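Local coordinates for post-proline cleaving enzyme (Rickettsia typhi, PDB 4HVT), which probably acts as a serine-type oligopeptidase that hydrolyses peptides on the carboxyl side of proline, at residues Val641-Ser646 against Tyr662-Asn667; Glu47-Ala52 against Lys671-Glu676; Ala544-Leu549 against Glu558-Lys563. All blocks are in the same frame, centred on the assembly; numbering follows the deposited sequence.

Contact 1. Residues Val641-Ser646 against Tyr662-Asn667; sequences VLITDS and YVLAQN
Three backbone groups grip Ser-646 OG, at the far end of the strand whose Val-641 and Ile-643 meet Leu-664 across this contact: OG is hydrogen-bonded to the carbonyl of Ser-677 and to the amides of Leu-648 and Gly-681. At the strand's other end one leucine, Leu-664, meets two strand side chains. Its CD1 lies 3.8 Å from Val-641 CG1, the two side chains crossing obliquely. Val-641 holds CG1 between its own N and carbonyl carbon (chi1 54°), which leaves this branch as the one facing the helix. Two residues on, Ile-643 reaches over more loosely, its extended CD1 arm stopping 4.5 Å from the same methyl; Phe-660 and Glu-661 of the helix also touch this isoleucine. Leu-664 is the first residue of a type I turn, in which Asn-667 N donates to Leu-664 O over 2.8 Å. At the turn's end Asn-667 OD1 accepts from Asn-669 N, while its ND2 reaches Gln-636 O. Further along the strand, Asp-645 OD1 sits only 2.7 Å from Glu-676 OE2, an approach that may reflect a shared proton; Arg-658, salt-bridged to that glutamate, may ease the charge. The contact joins the first strand and the helix of the beta-alpha-beta crossover 640-646, 655-664 and 672-677, with Val-641 and Leu-664 both touching Thr-672 of the last strand.

Contact 2. Residues Glu47-Ala52 against Lys671-Glu676; sequences EKALQA and KTYFLE
Leu-675 and Leu-50, both buried, carry the tightly packed side of this contact. Glu-47 lies against Leu-675 through carbon: in the conformer described, one of two, its CG stands 3.6 Å from Leu-675 CD2, the side chains crossing at about a right angle. The glutamate CG lies anti to its carbonyl carbon (chi1 -77°), and the chain runs on extended, carrying the carboxylate past the leucine to Asn-693 and Asn-697, whose ND2 atoms both hydrogen-bond OE2. The close approach and this reach hold for that conformer alone and are less sure. Leu-50 lies one turn along, with its CD2 4.4 Å from Tyr-673 CD1, approaching the ring obliquely; the same leucine touches Asn-697 and Phe-701 of helix 688-706. The example illustrates how an edge strand can be closed by a helix from far away in sequence. Strand 672-677 is the last of the eight-stranded alpha/beta-hydrolase sheet, and helix 34-51, drawn from the N-terminal part of the chain, runs across it; the axes of the segments 47-51 and 672-676 approach to 9.3 Å, with 119° between their directions. Thr-43 OG1 and Thr-46 OG1 are hydrogen-bonded to the amides of Glu-676 and Phe-674, using N-H groups that a further strand might otherwise have taken. N-terminal residues similarly complete the catalytic domain in other prolyl oligopeptidases. Toward solvent the burial lessens, since Ala-49 and Tyr-673 are both partly exposed. Ala-49 adds one methyl, its CB lying in the plane of the Tyr-673 ring at the edge, 4.0 Å from CE1. Met-53, just beyond the segment, also touches the tyrosine.

Contact 3. Residues Ala544-Leu549 against Glu558-Lys563; sequences AVSEEL and EYLGIK
Leu-560 turns its CG opposite the backbone N (chi1 178°), and a second torsion of 56° turns the forked end so that each methyl faces a different residue of the helix: CD2 comes 4.2 Å from Ser-546 CB, and CD1 lies 4.4 Å from Leu-549 CD1. In Ser-546 the first torsion, -64°, keeps OG beside the backbone N, where it hydrogen-bonds to Phe-542 O one turn back. This serine therefore shows its CB to the leucine while its hydroxyl is satisfied by its own helix, a familiar way to bury a small polar residue. The three side chains are all buried. Phe-583, from a neighbouring loop, touches both Ser-546 and Leu-560 and also reaches Ile-562. Strand 560-565 lies in the middle of the mixed sheet, between the parallel strands 480-483 and 585-589, and leads to a turn with the pattern of a nucleophile elbow. Helix 536-551 packs on this sheet as part of the connection from strand 510-514, with Ser-546 also resting on Leu-482 of strand 480-483 and Leu-549 on Tyr-464 of strand 461-469.

In the fold
All three contacts reach the same eight-stranded sheet, as expected of an alpha/beta-hydrolase domain. Contact 3 involves inner strand 560-565, while contacts 1 and 2 lie at the edge formed by neighbouring strands 640-646 and 672-677. The centres of contacts 1 and 2, which touch, are about 11 Å apart; that of contact 3 lies about 21 Å from contact 1 and 23 Å from contact 2. Along the chain contact 3 closes before contact 1 opens, and both fall inside the long loop closed by contact 2, which also spans the beta-propeller. Helix 34-51, which precedes the propeller in the chain, packs on the catalytic domain formed mainly by the later part.

Contact 1. Residues Val641-Ser646 against Tyr662-Asn667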
# COMPACT_ATOMS: atom_id res chain seq x y z
N VAL A 641 9.50 -23.41 -2.80
CA VAL A 641 8.70 -22.21 -2.86
C VAL A 641 7.48 -22.34 -1.97
O VAL A 641 6.82 -23.39 -1.92
CB VAL A 641 8.30 -21.83 -4.30
CG1 VAL A 641 7.63 -22.97 -4.98
CG2 VAL A 641 7.39 -20.61 -4.34
N LEU A 642 7.17 -21.26 -1.26
CA LEU A 642 5.92 -21.11 -0.52
C LEU A 642 5.01 -20.18 -1.32
O LEU A 642 5.41 -19.10 -1.68
CB LEU A 642 6.19 -20.45 0.86
CG LEU A 642 4.95 -20.07 1.68
CD1 LEU A 642 4.07 -21.27 2.00
CD2 LEU A 642 5.32 -19.45 3.05
N ILE A 643 3.82 -20.67 -1.68
CA ILE A 643 2.89 -19.89 -2.53
C ILE A 643 1.68 -19.57 -1.68
O ILE A 643 1.13 -20.43 -1.00
CB ILE A 643 2.43 -20.73 -3.71
CG1 ILE A 643 3.61 -21.18 -4.62
CG2 ILE A 643 1.46 -19.93 -4.51
CD1 ILE A 643 3.28 -22.31 -5.60
N THR A 644 1.28 -18.31 -1.65
CA THR A 644 0.09 -17.95 -0.84
C THR A 644 -0.96 -17.21 -1.66
O THR A 644 -0.63 -16.41 -2.53
CB THR A 644 0.48 -17.11 0.39
OG1 THR A 644 0.84 -15.75 0.00
CG2 THR A 644 1.63 -17.76 1.14
N ASP A 645 -2.23 -17.46 -1.35
CA ASP A 645 -3.29 -16.69 -1.97
C ASP A 645 -4.55 -16.64 -1.09
O ASP A 645 -4.55 -17.21 0.02
CB ASP A 645 -3.52 -17.22 -3.39
CG ASP A 645 -4.20 -18.57 -3.43
OD1 ASP A 645 -5.16 -18.80 -2.68
OD2 ASP A 645 -3.82 -19.38 -4.29
N SER A 646 -5.63 -15.97 -1.52
CA SER A 646 -6.84 -15.89 -0.68
C SER A 646 -8.10 -15.96 -1.54
O SER A 646 -8.15 -15.36 -2.61
CB SER A 646 -6.86 -14.65 0.21
OG SER A 646 -8.12 -14.50 0.92
N TYR A 662 -0.63 -25.77 -8.81
CA TYR A 662 -1.12 -26.93 -9.56
C TYR A 662 -0.08 -27.44 -10.54
O TYR A 662 0.16 -28.66 -10.61
CB TYR A 662 -2.43 -26.60 -10.26
CG TYR A 662 -3.05 -27.81 -10.97
CD1 TYR A 662 -2.66 -28.16 -12.25
CD2 TYR A 662 -4.03 -28.54 -10.36
CE1 TYR A 662 -3.24 -29.25 -12.89
CE2 TYR A 662 -4.60 -29.63 -10.95
CZ TYR A 662 -4.21 -29.97 -12.21
OH TYR A 662 -4.82 -31.04 -12.77
N VAL A 663 0.56 -26.54 -11.29
CA VAL A 663 1.57 -26.93 -12.25
C VAL A 663 2.86 -27.39 -11.58
O VAL A 663 3.43 -28.41 -11.95
CB VAL A 663 1.84 -25.84 -13.31
CG1 VAL A 663 2.81 -26.37 -14.37
CG2 VAL A 663 0.54 -25.44 -13.94
N LEU A 664 3.33 -26.65 -10.56
CA LEU A 664 4.59 -26.99 -9.93
C LEU A 664 4.47 -28.28 -9.16
O LEU A 664 5.43 -29.09 -9.11
CB LEU A 664 5.05 -25.86 -8.98
CG LEU A 664 6.07 -24.88 -9.53
CD1 LEU A 664 6.37 -23.86 -8.42
CD2 LEU A 664 7.36 -25.58 -9.91
N ALA A 665 3.32 -28.50 -8.53
CA ALA A 665 3.07 -29.78 -7.83
C ALA A 665 3.50 -30.96 -8.67
O ALA A 665 3.91 -32.00 -8.12
CB ALA A 665 1.59 -29.94 -7.49
N GLN A 666 3.38 -30.83 -9.99
CA GLN A 666 3.69 -31.92 -10.91
C GLN A 666 5.16 -32.09 -11.30
O GLN A 666 5.47 -32.94 -12.12
CB GLN A 666 2.86 -31.78 -12.18
CG GLN A 666 1.39 -31.73 -11.84
CD GLN A 666 0.52 -31.64 -13.05
OE1 GLN A 666 0.55 -30.65 -13.78
NE2 GLN A 666 -0.31 -32.66 -13.25
N ASN A 667 6.03 -31.28 -10.73
CA ASN A 667 7.45 -31.36 -10.96
C ASN A 667 8.00 -32.07 -9.74
O ASN A 667 8.00 -31.49 -8.67
CB ASN A 667 7.99 -29.94 -11.09
CG ASN A 667 9.48 -29.88 -11.29
OD1 ASN A 667 10.23 -30.61 -10.64
ND2 ASN A 667 9.91 -29.00 -12.19

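Contact 2. Residues Glu47-Ala52 against Lys671-Glu676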
# COMPACT_ATOMS: atom_id res chain seq x y z
N GLU A 47 0.37 -26.78 6.34
CA GLU A 47 0.46 -26.29 7.72
C GLU A 47 1.00 -27.39 8.63
O GLU A 47 1.90 -27.13 9.44
CB GLU A 47 -0.88 -25.72 8.22
CG GLU A 47 -1.19 -24.34 7.68
CD GLU A 47 -2.18 -23.59 8.55
OE1 GLU A 47 -3.26 -24.15 8.86
OE2 GLU A 47 -1.88 -22.44 8.93
N LYS A 48 0.53 -28.62 8.45
CA LYS A 48 1.03 -29.76 9.21
C LYS A 48 2.55 -29.96 8.98
O LYS A 48 3.30 -30.21 9.92
CB LYS A 48 0.20 -31.01 8.88
N ALA A 49 3.01 -29.83 7.73
CA ALA A 49 4.44 -29.93 7.44
C ALA A 49 5.30 -28.85 8.10
O ALA A 49 6.40 -29.13 8.58
CB ALA A 49 4.67 -29.91 5.94
N LEU A 50 4.82 -27.62 8.10
CA LEU A 50 5.51 -26.51 8.75
C LEU A 50 5.53 -26.69 10.28
O LEU A 50 6.53 -26.45 10.93
CB LEU A 50 4.82 -25.18 8.35
CG LEU A 50 4.97 -24.77 6.89
CD1 LEU A 50 4.07 -23.57 6.61
CD2 LEU A 50 6.43 -24.42 6.60
N GLN A 51 4.41 -27.14 10.83
CA GLN A 51 4.28 -27.36 12.25
C GLN A 51 5.19 -28.50 12.74
O GLN A 51 5.50 -28.57 13.95
CB GLN A 51 2.81 -27.64 12.58
CG GLN A 51 1.98 -26.38 12.69
CD GLN A 51 0.51 -26.63 12.55
OE1 GLN A 51 0.03 -27.75 12.83
NE2 GLN A 51 -0.24 -25.61 12.12
N ALA A 52 5.66 -29.35 11.83
CA ALA A 52 6.58 -30.47 12.21
C ALA A 52 8.08 -30.11 12.12
O ALA A 52 8.93 -30.91 12.48
CB ALA A 52 6.28 -31.67 11.35
N LYS A 671 9.97 -28.86 -4.42
CA LYS A 671 9.14 -28.96 -3.23
C LYS A 671 8.39 -27.64 -3.08
O LYS A 671 9.03 -26.61 -3.16
CB LYS A 671 10.04 -29.18 -2.03
CG LYS A 671 9.37 -29.32 -0.69
CD LYS A 671 8.71 -30.66 -0.51
CE LYS A 671 7.88 -30.64 0.76
NZ LYS A 671 7.38 -31.98 1.12
N THR A 672 7.07 -27.69 -2.96
CA THR A 672 6.23 -26.46 -2.80
C THR A 672 5.35 -26.58 -1.55
O THR A 672 4.93 -27.71 -1.18
CB THR A 672 5.28 -26.19 -3.96
OG1 THR A 672 4.25 -27.18 -3.94
CG2 THR A 672 6.01 -26.21 -5.29
N TYR A 673 5.06 -25.40 -0.97
CA TYR A 673 4.23 -25.20 0.19
C TYR A 673 3.18 -24.20 -0.31
O TYR A 673 3.53 -23.29 -1.03
CB TYR A 673 5.08 -24.65 1.39
CG TYR A 673 6.06 -25.70 1.90
CD1 TYR A 673 5.68 -26.58 2.88
CD2 TYR A 673 7.36 -25.81 1.39
CE1 TYR A 673 6.54 -27.57 3.34
CE2 TYR A 673 8.23 -26.80 1.83
CZ TYR A 673 7.80 -27.66 2.82
OH TYR A 673 8.63 -28.65 3.30
N PHE A 674 1.93 -24.44 0.02
CA PHE A 674 0.80 -23.67 -0.45
C PHE A 674 -0.12 -23.35 0.71
O PHE A 674 -0.48 -24.26 1.46
CB PHE A 674 0.08 -24.49 -1.52
CG PHE A 674 -1.16 -23.85 -2.05
CD1 PHE A 674 -1.06 -22.90 -3.06
CD2 PHE A 674 -2.40 -24.13 -1.50
CE1 PHE A 674 -2.20 -22.26 -3.56
CE2 PHE A 674 -3.56 -23.52 -2.00
CZ PHE A 674 -3.46 -22.58 -3.03
N LEU A 675 -0.58 -22.09 0.79
CA LEU A 675 -1.46 -21.61 1.86
C LEU A 675 -2.53 -20.73 1.21
O LEU A 675 -2.22 -19.62 0.69
CB LEU A 675 -0.69 -20.78 2.89
CG LEU A 675 0.37 -21.54 3.72
CD1 LEU A 675 1.17 -20.52 4.44
CD2 LEU A 675 -0.31 -22.43 4.72
N GLU A 676 -3.76 -21.20 1.30
CA GLU A 676 -4.89 -20.45 0.78
C GLU A 676 -5.72 -19.97 1.97
O GLU A 676 -6.24 -20.78 2.72
CB GLU A 676 -5.74 -21.25 -0.19
CG GLU A 676 -6.97 -20.40 -0.62
CD GLU A 676 -7.63 -20.81 -1.88
OE1 GLU A 676 -8.79 -21.31 -1.78
OE2 GLU A 676 -7.00 -20.73 -2.96

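Contact 3. Residues Ala544-Leu549 against Glu558-Lys563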
# COMPACT_ATOMS: atom_id res chain seq x y z
N ALA A 544 21.20 -8.74 -10.57
CA ALA A 544 22.42 -7.96 -10.28
C ALA A 544 22.68 -7.86 -8.77
O ALA A 544 23.77 -8.04 -8.33
CB ALA A 544 22.35 -6.59 -10.91
N VAL A 545 21.65 -7.54 -8.00
CA VAL A 545 21.77 -7.55 -6.56
C VAL A 545 22.04 -8.97 -5.99
O VAL A 545 22.94 -9.14 -5.14
CB VAL A 545 20.53 -6.86 -5.92
CG1 VAL A 545 20.63 -6.95 -4.43
CG2 VAL A 545 20.46 -5.40 -6.34
N SER A 546 21.30 -9.96 -6.46
CA SER A 546 21.46 -11.35 -5.98
C SER A 546 22.93 -11.79 -6.18
O SER A 546 23.58 -12.30 -5.27
CB SER A 546 20.48 -12.28 -6.71
OG SER A 546 19.11 -11.96 -6.43
N GLU A 547 23.45 -11.56 -7.37
CA GLU A 547 24.82 -11.98 -7.73
C GLU A 547 25.85 -11.24 -6.93
O GLU A 547 26.90 -11.83 -6.58
CB GLU A 547 25.07 -11.72 -9.21
CG GLU A 547 24.29 -12.69 -10.08
CD GLU A 547 24.41 -12.41 -11.55
OE1 GLU A 547 24.46 -11.24 -11.97
OE2 GLU A 547 24.38 -13.41 -12.31
N GLU A 548 25.58 -9.98 -6.63
CA GLU A 548 26.51 -9.20 -5.86
C GLU A 548 26.58 -9.70 -4.41
O GLU A 548 27.66 -9.70 -3.81
CB GLU A 548 26.18 -7.71 -5.96
CG GLU A 548 27.16 -6.82 -5.24
CD GLU A 548 28.49 -6.68 -5.95
OE1 GLU A 548 28.82 -7.44 -6.92
OE2 GLU A 548 29.25 -5.78 -5.55
N LEU A 549 25.44 -10.13 -3.86
CA LEU A 549 25.45 -10.69 -2.49
C LEU A 549 26.32 -11.95 -2.40
O LEU A 549 27.00 -12.21 -1.39
CB LEU A 549 24.01 -11.03 -2.06
CG LEU A 549 23.04 -9.87 -1.94
CD1 LEU A 549 21.66 -10.42 -1.70
CD2 LEU A 549 23.47 -8.96 -0.80
N GLU A 558 22.44 -21.58 -1.82
CA GLU A 558 21.83 -22.47 -0.84
C GLU A 558 21.25 -21.77 0.38
O GLU A 558 20.35 -22.33 1.02
CB GLU A 558 22.88 -23.53 -0.43
CG GLU A 558 22.95 -23.96 1.02
CD GLU A 558 24.07 -24.97 1.22
OE1 GLU A 558 24.71 -25.32 0.22
OE2 GLU A 558 24.32 -25.42 2.36
N TYR A 559 21.75 -20.56 0.66
CA TYR A 559 21.38 -19.82 1.82
C TYR A 559 20.53 -18.58 1.45
O TYR A 559 20.18 -17.82 2.36
CB TYR A 559 22.63 -19.39 2.60
CG TYR A 559 23.32 -20.55 3.29
CD1 TYR A 559 22.90 -20.92 4.55
CD2 TYR A 559 24.34 -21.26 2.70
CE1 TYR A 559 23.48 -21.94 5.22
CE2 TYR A 559 24.93 -22.32 3.36
CZ TYR A 559 24.46 -22.64 4.63
OH TYR A 559 24.98 -23.65 5.38
N LEU A 560 20.26 -18.39 0.15
CA LEU A 560 19.60 -17.17 -0.34
C LEU A 560 18.12 -17.39 -0.61
O LEU A 560 17.73 -18.16 -1.53
CB LEU A 560 20.31 -16.61 -1.59
CG LEU A 560 19.65 -15.37 -2.18
CD1 LEU A 560 19.49 -14.24 -1.14
CD2 LEU A 560 20.37 -14.91 -3.45
N GLY A 561 17.28 -16.68 0.15
CA GLY A 561 15.85 -16.72 -0.12
C GLY A 561 15.34 -15.37 -0.60
O GLY A 561 15.94 -14.33 -0.35
N ILE A 562 14.30 -15.45 -1.41
CA ILE A 562 13.74 -14.29 -2.02
C ILE A 562 12.24 -14.25 -1.72
O ILE A 562 11.61 -15.29 -1.61
CB ILE A 562 13.99 -14.20 -3.54
CG1 ILE A 562 13.48 -15.44 -4.27
CG2 ILE A 562 15.47 -13.96 -3.83
CD1 ILE A 562 13.50 -15.26 -5.80
N LYS A 563 11.73 -13.05 -1.50
CA LYS A 563 10.33 -12.85 -1.06
C LYS A 563 9.69 -11.64 -1.76
O LYS A 563 10.33 -10.60 -1.86
CB LYS A 563 10.36 -12.74 0.47
CG LYS A 563 9.04 -12.49 1.16
CD LYS A 563 9.29 -12.10 2.63
CE LYS A 563 8.14 -11.30 3.23
NZ LYS A 563 7.98 -9.93 2.68